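Adenosylmethionine-8-amino-7-oxononanoate aminotransferase (Methanocaldococcus jannaschii, PDB 6ZHK) probably transfers the amino group of S-adenosyl-L-methionine to 8-amino-7-oxononanoate, a pyridoxal-phosphate-dependent step of biotin biosynthesis. Local coordinates at residues E363-K368 with P441-T446; K370-E375 with K448-L453. One frame throughout, in Å; residues are numbered along the deposited sequence.

Contacts 1 and 2 follow one another along the same two regions of the chain, 363-375 and 441-453, with centres about 10 Å apart. The order along the sequence is 363-368, 370-375, 441-446, 448-453, so the segments alternate between the contacts. Helix 366-376 takes part in both; its partner is first the loop after strand 436-439 and then helix 447-463, into which that loop leads. The two join directly: I445 CG2 lies 3.8 Å from I450 CG1, and I450 CD1 packs against K368 O at 3.5 Å. Lysine-to-carbonyl bonds dominate at the loop, apolar packing between the helices, tying the C-terminal helix to a helix some 70 residues earlier.

Contact 1. Residues E363-K368 with P441-T446; sequences ENIQPK and PPLSIT
K368 reaches from helix 366-376 to the loop 441-446 and ends between two backbone carbonyls. Its NZ donates to L443 O at 2.8 Å and to I445 O, also at 2.8 Å. The first bond meets a lone pair in the carbonyl plane, with a C=O...N angle of 144°; in the second the amine sits above the plane, 35° out of it. A bend at chi3 (-85°) swings K368 CE toward the loop, 3.4 Å from L443 O. Lysine suits this place: its apolar stem spans the gap, and its several N-H groups can serve two oxygens at once. Both acceptors belong to a type I turn, P442 to I445, whose own closing bond, I445 N to P442 O, uses neither of them.

Beside this polar grip, I365 CD1 meets L443 CD2 at 4.2 Å, the two side chains crossing obliquely, while I365 CG2 approaches L443 O at 3.8 Å. L443 also packs on F393, and its side chain lies about 11 Å from that of K301, the predicted cofactor-bearing lysine, which carries no cofactor here.

S444 OG is hydrogen-bonded to N45 OD1. T446, the N-cap of helix 447-463, accepts the backbone N-H of E449 with OG1, and E449 OE1 accepts that of T446. The contact joins helix 366-376 to the turn and capping box that open the C-terminal helix of this fold type I aminotransferase.

Contact 2. Residues K370-E375 with K448-L453; sequences KLFHKE and KEIIYL
Helix segments 370-375 and 448-453 run side by side in the same direction, their axes inclined by only 16° and 9.5 Å apart at closest approach. The backbones come nearest where F372 lies next to I450, CA to CA 6.1 Å.

I450 is the central apolar residue. Its CG2, anti to the backbone N, reaches F372 CA at 3.7 Å and F372 CD1 at 4.0 Å, and it also meets L371 CG. A beta-branched residue suits this spot, since its methyl lies close to its own main chain and can rest against the backbone of the other helix at F372 CA. The F372 ring extends past I450, and its CE1 touches L453 CD2 at 4.2 Å.

Both helices belong to the C-terminal small domain of the fold type I aminotransferases; the L453 side chain also touches I428 on strand 428-429 and A58.

Toward the more open side, L371 CD2 meets I451 CD1, the two side chains crossing at about a right angle. E375 CG and CD both lie 4.1 Å from I451 CG1, the bend at chi2 (-62°) keeping CD as near as CG. This glutamate uses its methylene stem for packing and keeps its carboxylate for polar partners: OE2 forms a salt bridge with K374 NZ at 2.7 Å, while a water 2.6 Å from E375 OE1 is also placed to hydrogen-bond to I451 O and so bridge the helices.

Contact 1. Residues E363-K368 with P441-T446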
ATOM      1  N   GLU A 363      19.379  20.473 -13.077  1.00 22.22           N
ATOM      2  CA  GLU A 363      20.534  21.355 -13.262  1.00 22.80           C
ATOM      3  C   GLU A 363      20.691  22.304 -12.073  1.00 22.10           C
ATOM      4  O   GLU A 363      21.816  22.507 -11.596  1.00 23.02           O
ATOM      5  CB  GLU A 363      20.501  22.112 -14.590  1.00 29.13           C
ATOM      6  CG  GLU A 363      20.417  21.186 -15.791  1.00 36.32           C
ATOM      7  CD  GLU A 363      20.716  21.844 -17.135  1.00 44.15           C
ATOM      8  OE1 GLU A 363      21.566  21.291 -17.869  1.00 49.56           O
ATOM      9  OE2 GLU A 363      20.069  22.883 -17.469  1.00 44.88           O
ATOM     10  N   ASN A 364      19.577  22.787 -11.505  1.00 23.06           N
ATOM     11  CA  ASN A 364      19.632  23.846 -10.485  1.00 25.76           C
ATOM     12  C   ASN A 364      20.081  23.313  -9.134  1.00 27.08           C
ATOM     13  O   ASN A 364      20.637  24.062  -8.347  1.00 27.04           O
ATOM     14  CB  ASN A 364      18.393  24.760 -10.445  1.00 28.18           C
ATOM     15  CG  ASN A 364      18.165  25.502 -11.753  1.00 34.47           C
ATOM     16  OD1 ASN A 364      19.106  25.789 -12.495  1.00 40.07           O
ATOM     17  ND2 ASN A 364      16.927  25.811 -12.092  1.00 36.18           N
ATOM     18  N   ILE A 365      19.926  22.000  -8.869  1.00 24.54           N
ATOM     19  CA  ILE A 365      20.373  21.527  -7.567  1.00 22.19           C
ATOM     20  C   ILE A 365      21.879  21.261  -7.551  1.00 20.77           C
ATOM     21  O   ILE A 365      22.434  21.040  -6.487  1.00 18.72           O
ATOM     22  CB  ILE A 365      19.607  20.292  -7.024  1.00 22.47           C
ATOM     23  CG1 ILE A 365      19.904  19.025  -7.849  1.00 25.20           C
ATOM     24  CG2 ILE A 365      18.106  20.574  -6.905  1.00 25.28           C
ATOM     25  CD1 ILE A 365      19.030  17.814  -7.467  1.00 24.86           C
ATOM     26  N   GLN A 366      22.542  21.259  -8.700  1.00 18.69           N
ATOM     27  CA  GLN A 366      23.939  20.859  -8.720  1.00 22.17           C
ATOM     28  C   GLN A 366      24.796  21.763  -7.823  1.00 19.34           C
ATOM     29  O   GLN A 366      25.565  21.257  -7.023  1.00 18.78           O
ATOM     30  CB  GLN A 366      24.547  20.757 -10.137  1.00 19.69           C
ATOM     31  CG  GLN A 366      23.976  19.651 -11.045  1.00 20.15           C
ATOM     32  CD  GLN A 366      23.821  18.259 -10.463  1.00 21.64           C
ATOM     33  OE1 GLN A 366      24.762  17.656  -9.940  1.00 21.64           O
ATOM     34  NE2 GLN A 366      22.594  17.767 -10.484  1.00 19.98           N
ATOM     35  N   PRO A 367      24.806  23.104  -7.921  1.00 24.66           N
ATOM     36  CA  PRO A 367      25.642  23.864  -6.978  1.00 24.20           C
ATOM     37  C   PRO A 367      25.215  23.694  -5.521  1.00 20.21           C
ATOM     38  O   PRO A 367      26.024  23.863  -4.614  1.00 19.65           O
ATOM     39  CB  PRO A 367      25.433  25.328  -7.410  1.00 28.07           C
ATOM     40  CG  PRO A 367      24.216  25.343  -8.334  1.00 28.27           C
ATOM     41  CD  PRO A 367      24.103  23.949  -8.921  1.00 26.44           C
ATOM     42  N   LYS A 368      23.933  23.362  -5.271  1.00 17.48           N
ATOM     43  CA  LYS A 368      23.520  23.204  -3.883  1.00 18.90           C
ATOM     44  C   LYS A 368      24.071  21.916  -3.283  1.00 18.53           C
ATOM     45  O   LYS A 368      24.474  21.872  -2.112  1.00 17.96           O
ATOM     46  CB  LYS A 368      21.984  23.267  -3.759  1.00 18.07           C
ATOM     47  CG  LYS A 368      21.342  24.510  -4.378  1.00 20.07           C
ATOM     48  CD  LYS A 368      19.992  24.751  -3.701  1.00 21.31           C
ATOM     49  CE  LYS A 368      18.894  23.934  -4.352  1.00 19.01           C
ATOM     50  NZ  LYS A 368      17.546  24.304  -3.828  1.00 20.96           N
ATOM     51  N   PRO A 441      17.601  16.206   2.715  1.00 16.94           N
ATOM     52  CA  PRO A 441      16.895  17.479   2.693  1.00 18.69           C
ATOM     53  C   PRO A 441      16.081  17.593   1.398  1.00 17.78           C
ATOM     54  O   PRO A 441      16.387  16.930   0.402  1.00 15.12           O
ATOM     55  CB  PRO A 441      18.031  18.518   2.709  1.00 18.41           C
ATOM     56  CG  PRO A 441      19.182  17.810   2.036  1.00 18.41           C
ATOM     57  CD  PRO A 441      19.039  16.352   2.441  1.00 18.04           C
ATOM     58  N   PRO A 442      15.038  18.451   1.367  1.00 18.13           N
ATOM     59  CA  PRO A 442      14.255  18.635   0.150  1.00 17.91           C
ATOM     60  C   PRO A 442      15.168  19.209  -0.929  1.00 17.18           C
ATOM     61  O   PRO A 442      16.173  19.847  -0.599  1.00 18.20           O
ATOM     62  CB  PRO A 442      13.137  19.621   0.502  1.00 20.25           C
ATOM     63  CG  PRO A 442      13.428  20.077   1.949  1.00 25.23           C
ATOM     64  CD  PRO A 442      14.553  19.233   2.517  1.00 20.46           C
ATOM     65  N   LEU A 443      14.799  18.982  -2.194  1.00 14.22           N
ATOM     66  CA  LEU A 443      15.516  19.562  -3.319  1.00 15.43           C
ATOM     67  C   LEU A 443      15.420  21.091  -3.260  1.00 15.76           C
ATOM     68  O   LEU A 443      16.283  21.786  -3.824  1.00 15.29           O
ATOM     69  CB  LEU A 443      14.838  19.101  -4.625  1.00 16.20           C
ATOM     70  CG  LEU A 443      14.768  17.574  -4.836  1.00 15.62           C
ATOM     71  CD1 LEU A 443      14.236  17.283  -6.220  1.00 17.62           C
ATOM     72  CD2 LEU A 443      16.117  16.893  -4.637  1.00 15.37           C
ATOM     73  N   SER A 444      14.404  21.584  -2.533  1.00 15.86           N
ATOM     74  CA  SER A 444      14.170  23.025  -2.401  1.00 15.85           C
ATOM     75  C   SER A 444      14.981  23.675  -1.281  1.00 18.55           C
ATOM     76  O   SER A 444      14.833  24.892  -1.082  1.00 18.41           O
ATOM     77  CB  SER A 444      12.695  23.312  -2.226  1.00 17.76           C
ATOM     78  OG  SER A 444      12.161  22.498  -1.185  1.00 17.77           O
ATOM     79  N   ILE A 445      15.830  22.914  -0.550  1.00 16.19           N
ATOM     80  CA  ILE A 445      16.605  23.466   0.553  1.00 18.28           C
ATOM     81  C   ILE A 445      17.461  24.609   0.014  1.00 18.42           C
ATOM     82  O   ILE A 445      18.037  24.478  -1.063  1.00 18.14           O
ATOM     83  CB  ILE A 445      17.490  22.392   1.249  1.00 17.43           C
ATOM     84  CG1 ILE A 445      18.063  22.981   2.547  1.00 18.75           C
ATOM     85  CG2 ILE A 445      18.578  21.879   0.305  1.00 16.59           C
ATOM     86  CD1 ILE A 445      18.672  21.953   3.505  1.00 18.30           C
ATOM     87  N   THR A 446      17.505  25.745   0.746  1.00 19.74           N
ATOM     88  CA  THR A 446      18.266  26.879   0.223  1.00 18.26           C
ATOM     89  C   THR A 446      19.733  26.771   0.637  1.00 19.41           C
ATOM     90  O   THR A 446      20.079  26.032   1.572  1.00 16.52           O
ATOM     91  CB  THR A 446      17.692  28.227   0.704  1.00 19.50           C
ATOM     92  OG1 THR A 446      17.954  28.311   2.102  1.00 15.69           O
ATOM     93  CG2 THR A 446      16.207  28.352   0.377  1.00 20.37           C
TER

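Contact 2. Residues K370-E375 with K448-L453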
ATOM      1  N   LYS A 370      26.886  20.493  -4.294  1.00 22.41           N
ATOM      2  CA  LYS A 370      28.309  20.763  -4.132  1.00 24.06           C
ATOM      3  C   LYS A 370      28.554  21.553  -2.841  1.00 20.90           C
ATOM      4  O   LYS A 370      29.452  21.237  -2.067  1.00 22.39           O
ATOM      5  CB  LYS A 370      28.802  21.564  -5.343  1.00 25.70           C
ATOM      6  CG  LYS A 370      29.870  20.930  -6.226  1.00 39.58           C
ATOM      7  CD  LYS A 370      29.592  21.250  -7.690  1.00 36.27           C
ATOM      8  CE  LYS A 370      30.235  20.281  -8.649  1.00 41.99           C
ATOM      9  NZ  LYS A 370      29.339  20.090  -9.812  1.00 49.35           N
ATOM     10  N   LEU A 371      27.716  22.558  -2.576  1.00 25.97           N
ATOM     11  CA  LEU A 371      27.812  23.327  -1.338  1.00 23.77           C
ATOM     12  C   LEU A 371      27.577  22.451  -0.104  1.00 23.10           C
ATOM     13  O   LEU A 371      28.293  22.550   0.897  1.00 22.90           O
ATOM     14  CB  LEU A 371      26.864  24.532  -1.401  1.00 22.21           C
ATOM     15  CG  LEU A 371      26.753  25.334  -0.086  1.00 24.65           C
ATOM     16  CD1 LEU A 371      28.065  26.062   0.267  1.00 25.32           C
ATOM     17  CD2 LEU A 371      25.564  26.284  -0.072  1.00 26.25           C
ATOM     18  N   PHE A 372      26.530  21.609  -0.151  1.00 20.77           N
ATOM     19  CA  PHE A 372      26.233  20.679   0.929  1.00 21.31           C
ATOM     20  C   PHE A 372      27.455  19.799   1.264  1.00 23.40           C
ATOM     21  O   PHE A 372      27.822  19.647   2.424  1.00 24.20           O
ATOM     22  CB  PHE A 372      25.039  19.798   0.487  1.00 19.89           C
ATOM     23  CG  PHE A 372      24.444  18.879   1.525  1.00 19.57           C
ATOM     24  CD1 PHE A 372      24.378  19.277   2.848  1.00 18.71           C
ATOM     25  CD2 PHE A 372      23.933  17.631   1.185  1.00 18.47           C
ATOM     26  CE1 PHE A 372      23.750  18.490   3.806  1.00 18.17           C
ATOM     27  CE2 PHE A 372      23.357  16.796   2.152  1.00 20.05           C
ATOM     28  CZ  PHE A 372      23.267  17.232   3.460  1.00 21.04           C
ATOM     29  N   HIS A 373      28.085  19.207   0.248  1.00 22.44           N
ATOM     30  CA  HIS A 373      29.177  18.282   0.532  1.00 22.31           C
ATOM     31  C   HIS A 373      30.365  19.043   1.120  1.00 23.21           C
ATOM     32  O   HIS A 373      31.072  18.499   1.976  1.00 23.44           O
ATOM     33  CB  HIS A 373      29.554  17.423  -0.710  1.00 24.34           C
ATOM     34  CG  HIS A 373      28.458  16.504  -1.158  1.00 24.43           C
ATOM     35  ND1 HIS A 373      28.511  15.800  -2.347  1.00 26.66           N
ATOM     36  CD2 HIS A 373      27.266  16.190  -0.587  1.00 23.69           C
ATOM     37  CE1 HIS A 373      27.397  15.075  -2.491  1.00 26.65           C
ATOM     38  NE2 HIS A 373      26.617  15.274  -1.409  1.00 24.18           N
ATOM     39  N   LYS A 374      30.604  20.260   0.625  1.00 22.61           N
ATOM     40  CA  LYS A 374      31.696  21.104   1.104  1.00 25.03           C
ATOM     41  C   LYS A 374      31.473  21.477   2.572  1.00 23.50           C
ATOM     42  O   LYS A 374      32.393  21.383   3.387  1.00 24.69           O
ATOM     43  CB  LYS A 374      31.813  22.327   0.187  1.00 28.27           C
ATOM     44  CG  LYS A 374      32.775  23.385   0.706  1.00 34.28           C
ATOM     45  CD  LYS A 374      33.080  24.463  -0.293  1.00 39.36           C
ATOM     46  CE  LYS A 374      32.069  25.587  -0.390  1.00 40.51           C
ATOM     47  NZ  LYS A 374      31.547  26.005   0.938  1.00 48.93           N
ATOM     48  N   GLU A 375      30.216  21.767   2.948  1.00 23.69           N
ATOM     49  CA  GLU A 375      29.840  22.154   4.309  1.00 22.87           C
ATOM     50  C   GLU A 375      29.805  21.004   5.307  1.00 22.94           C
ATOM     51  O   GLU A 375      29.874  21.233   6.519  1.00 22.47           O
ATOM     52  CB  GLU A 375      28.523  22.938   4.339  1.00 24.34           C
ATOM     53  CG  GLU A 375      28.562  24.271   3.615  1.00 24.20           C
ATOM     54  CD  GLU A 375      29.561  25.285   4.193  1.00 32.05           C
ATOM     55  OE1 GLU A 375      29.466  25.584   5.400  1.00 25.84           O
ATOM     56  OE2 GLU A 375      30.483  25.711   3.439  1.00 30.50           O
ATOM     57  N   LYS A 448      21.350  29.016   2.183  1.00 17.73           N
ATOM     58  CA  LYS A 448      21.424  29.483   3.555  1.00 17.36           C
ATOM     59  C   LYS A 448      21.013  28.386   4.527  1.00 15.72           C
ATOM     60  O   LYS A 448      21.593  28.291   5.618  1.00 16.87           O
ATOM     61  CB  LYS A 448      20.625  30.789   3.741  1.00 16.70           C
ATOM     62  CG  LYS A 448      21.302  32.005   3.115  1.00 17.34           C
ATOM     63  CD  LYS A 448      20.364  33.210   2.985  1.00 19.49           C
ATOM     64  CE  LYS A 448      21.075  34.451   2.427  1.00 23.54           C
ATOM     65  NZ  LYS A 448      20.089  35.563   2.288  1.00 25.15           N
ATOM     66  N   GLU A 449      19.977  27.611   4.163  1.00 16.44           N
ATOM     67  CA  GLU A 449      19.504  26.551   5.025  1.00 15.83           C
ATOM     68  C   GLU A 449      20.536  25.425   5.107  1.00 15.56           C
ATOM     69  O   GLU A 449      20.751  24.840   6.180  1.00 15.91           O
ATOM     70  CB  GLU A 449      18.224  25.960   4.498  1.00 15.79           C
ATOM     71  CG  GLU A 449      16.994  26.794   4.891  1.00 19.56           C
ATOM     72  CD  GLU A 449      15.782  26.590   3.993  1.00 20.67           C
ATOM     73  OE1 GLU A 449      15.839  25.751   3.118  1.00 19.77           O
ATOM     74  OE2 GLU A 449      14.774  27.310   4.152  1.00 21.27           O
ATOM     75  N   ILE A 450      21.226  25.191   3.984  1.00 16.71           N
ATOM     76  CA  ILE A 450      22.254  24.161   3.994  1.00 18.35           C
ATOM     77  C   ILE A 450      23.357  24.556   4.986  1.00 16.44           C
ATOM     78  O   ILE A 450      23.864  23.701   5.711  1.00 15.12           O
ATOM     79  CB  ILE A 450      22.817  23.968   2.568  1.00 20.62           C
ATOM     80  CG1 ILE A 450      21.872  23.137   1.693  1.00 19.53           C
ATOM     81  CG2 ILE A 450      24.148  23.244   2.639  1.00 22.35           C
ATOM     82  CD1 ILE A 450      22.163  23.260   0.187  1.00 20.35           C
ATOM     83  N   ILE A 451      23.795  25.832   4.964  1.00 18.88           N
ATOM     84  CA  ILE A 451      24.933  26.262   5.786  1.00 18.22           C
ATOM     85  C   ILE A 451      24.495  26.225   7.240  1.00 17.48           C
ATOM     86  O   ILE A 451      25.190  25.716   8.092  1.00 19.74           O
ATOM     87  CB  ILE A 451      25.443  27.650   5.349  1.00 21.47           C
ATOM     88  CG1 ILE A 451      26.151  27.614   3.981  1.00 22.86           C
ATOM     89  CG2 ILE A 451      26.303  28.297   6.431  1.00 21.33           C
ATOM     90  CD1 ILE A 451      26.043  28.919   3.156  1.00 22.28           C
ATOM     91  N   TYR A 452      23.273  26.672   7.493  1.00 17.30           N
ATOM     92  CA  TYR A 452      22.691  26.593   8.825  1.00 17.84           C
ATOM     93  C   TYR A 452      22.708  25.149   9.330  1.00 16.48           C
ATOM     94  O   TYR A 452      23.076  24.877  10.457  1.00 19.87           O
ATOM     95  CB  TYR A 452      21.281  27.197   8.876  1.00 16.60           C
ATOM     96  CG  TYR A 452      20.721  27.168  10.274  1.00 18.77           C
ATOM     97  CD1 TYR A 452      21.137  28.084  11.232  1.00 18.28           C
ATOM     98  CD2 TYR A 452      19.771  26.235  10.644  1.00 19.53           C
ATOM     99  CE1 TYR A 452      20.694  28.033  12.540  1.00 22.24           C
ATOM    100  CE2 TYR A 452      19.273  26.198  11.941  1.00 21.35           C
ATOM    101  CZ  TYR A 452      19.737  27.100  12.895  1.00 23.87           C
ATOM    102  OH  TYR A 452      19.274  27.081  14.190  1.00 24.49           O
ATOM    103  N   LEU A 453      22.172  24.229   8.526  1.00 17.50           N
ATOM    104  CA  LEU A 453      22.044  22.830   8.896  1.00 15.00           C
ATOM    105  C   LEU A 453      23.373  22.187   9.269  1.00 14.86           C
ATOM    106  O   LEU A 453      23.449  21.460  10.243  1.00 17.35           O
ATOM    107  CB  LEU A 453      21.419  22.060   7.717  1.00 15.61           C
ATOM    108  CG  LEU A 453      21.440  20.523   7.809  1.00 15.01           C
ATOM    109  CD1 LEU A 453      20.524  20.048   8.964  1.00 14.15           C
ATOM    110  CD2 LEU A 453      20.881  19.968   6.503  1.00 19.69           C
TER
HETATM  111  O   HOH W   1      27.973  24.827   7.353  1.00 32.93           O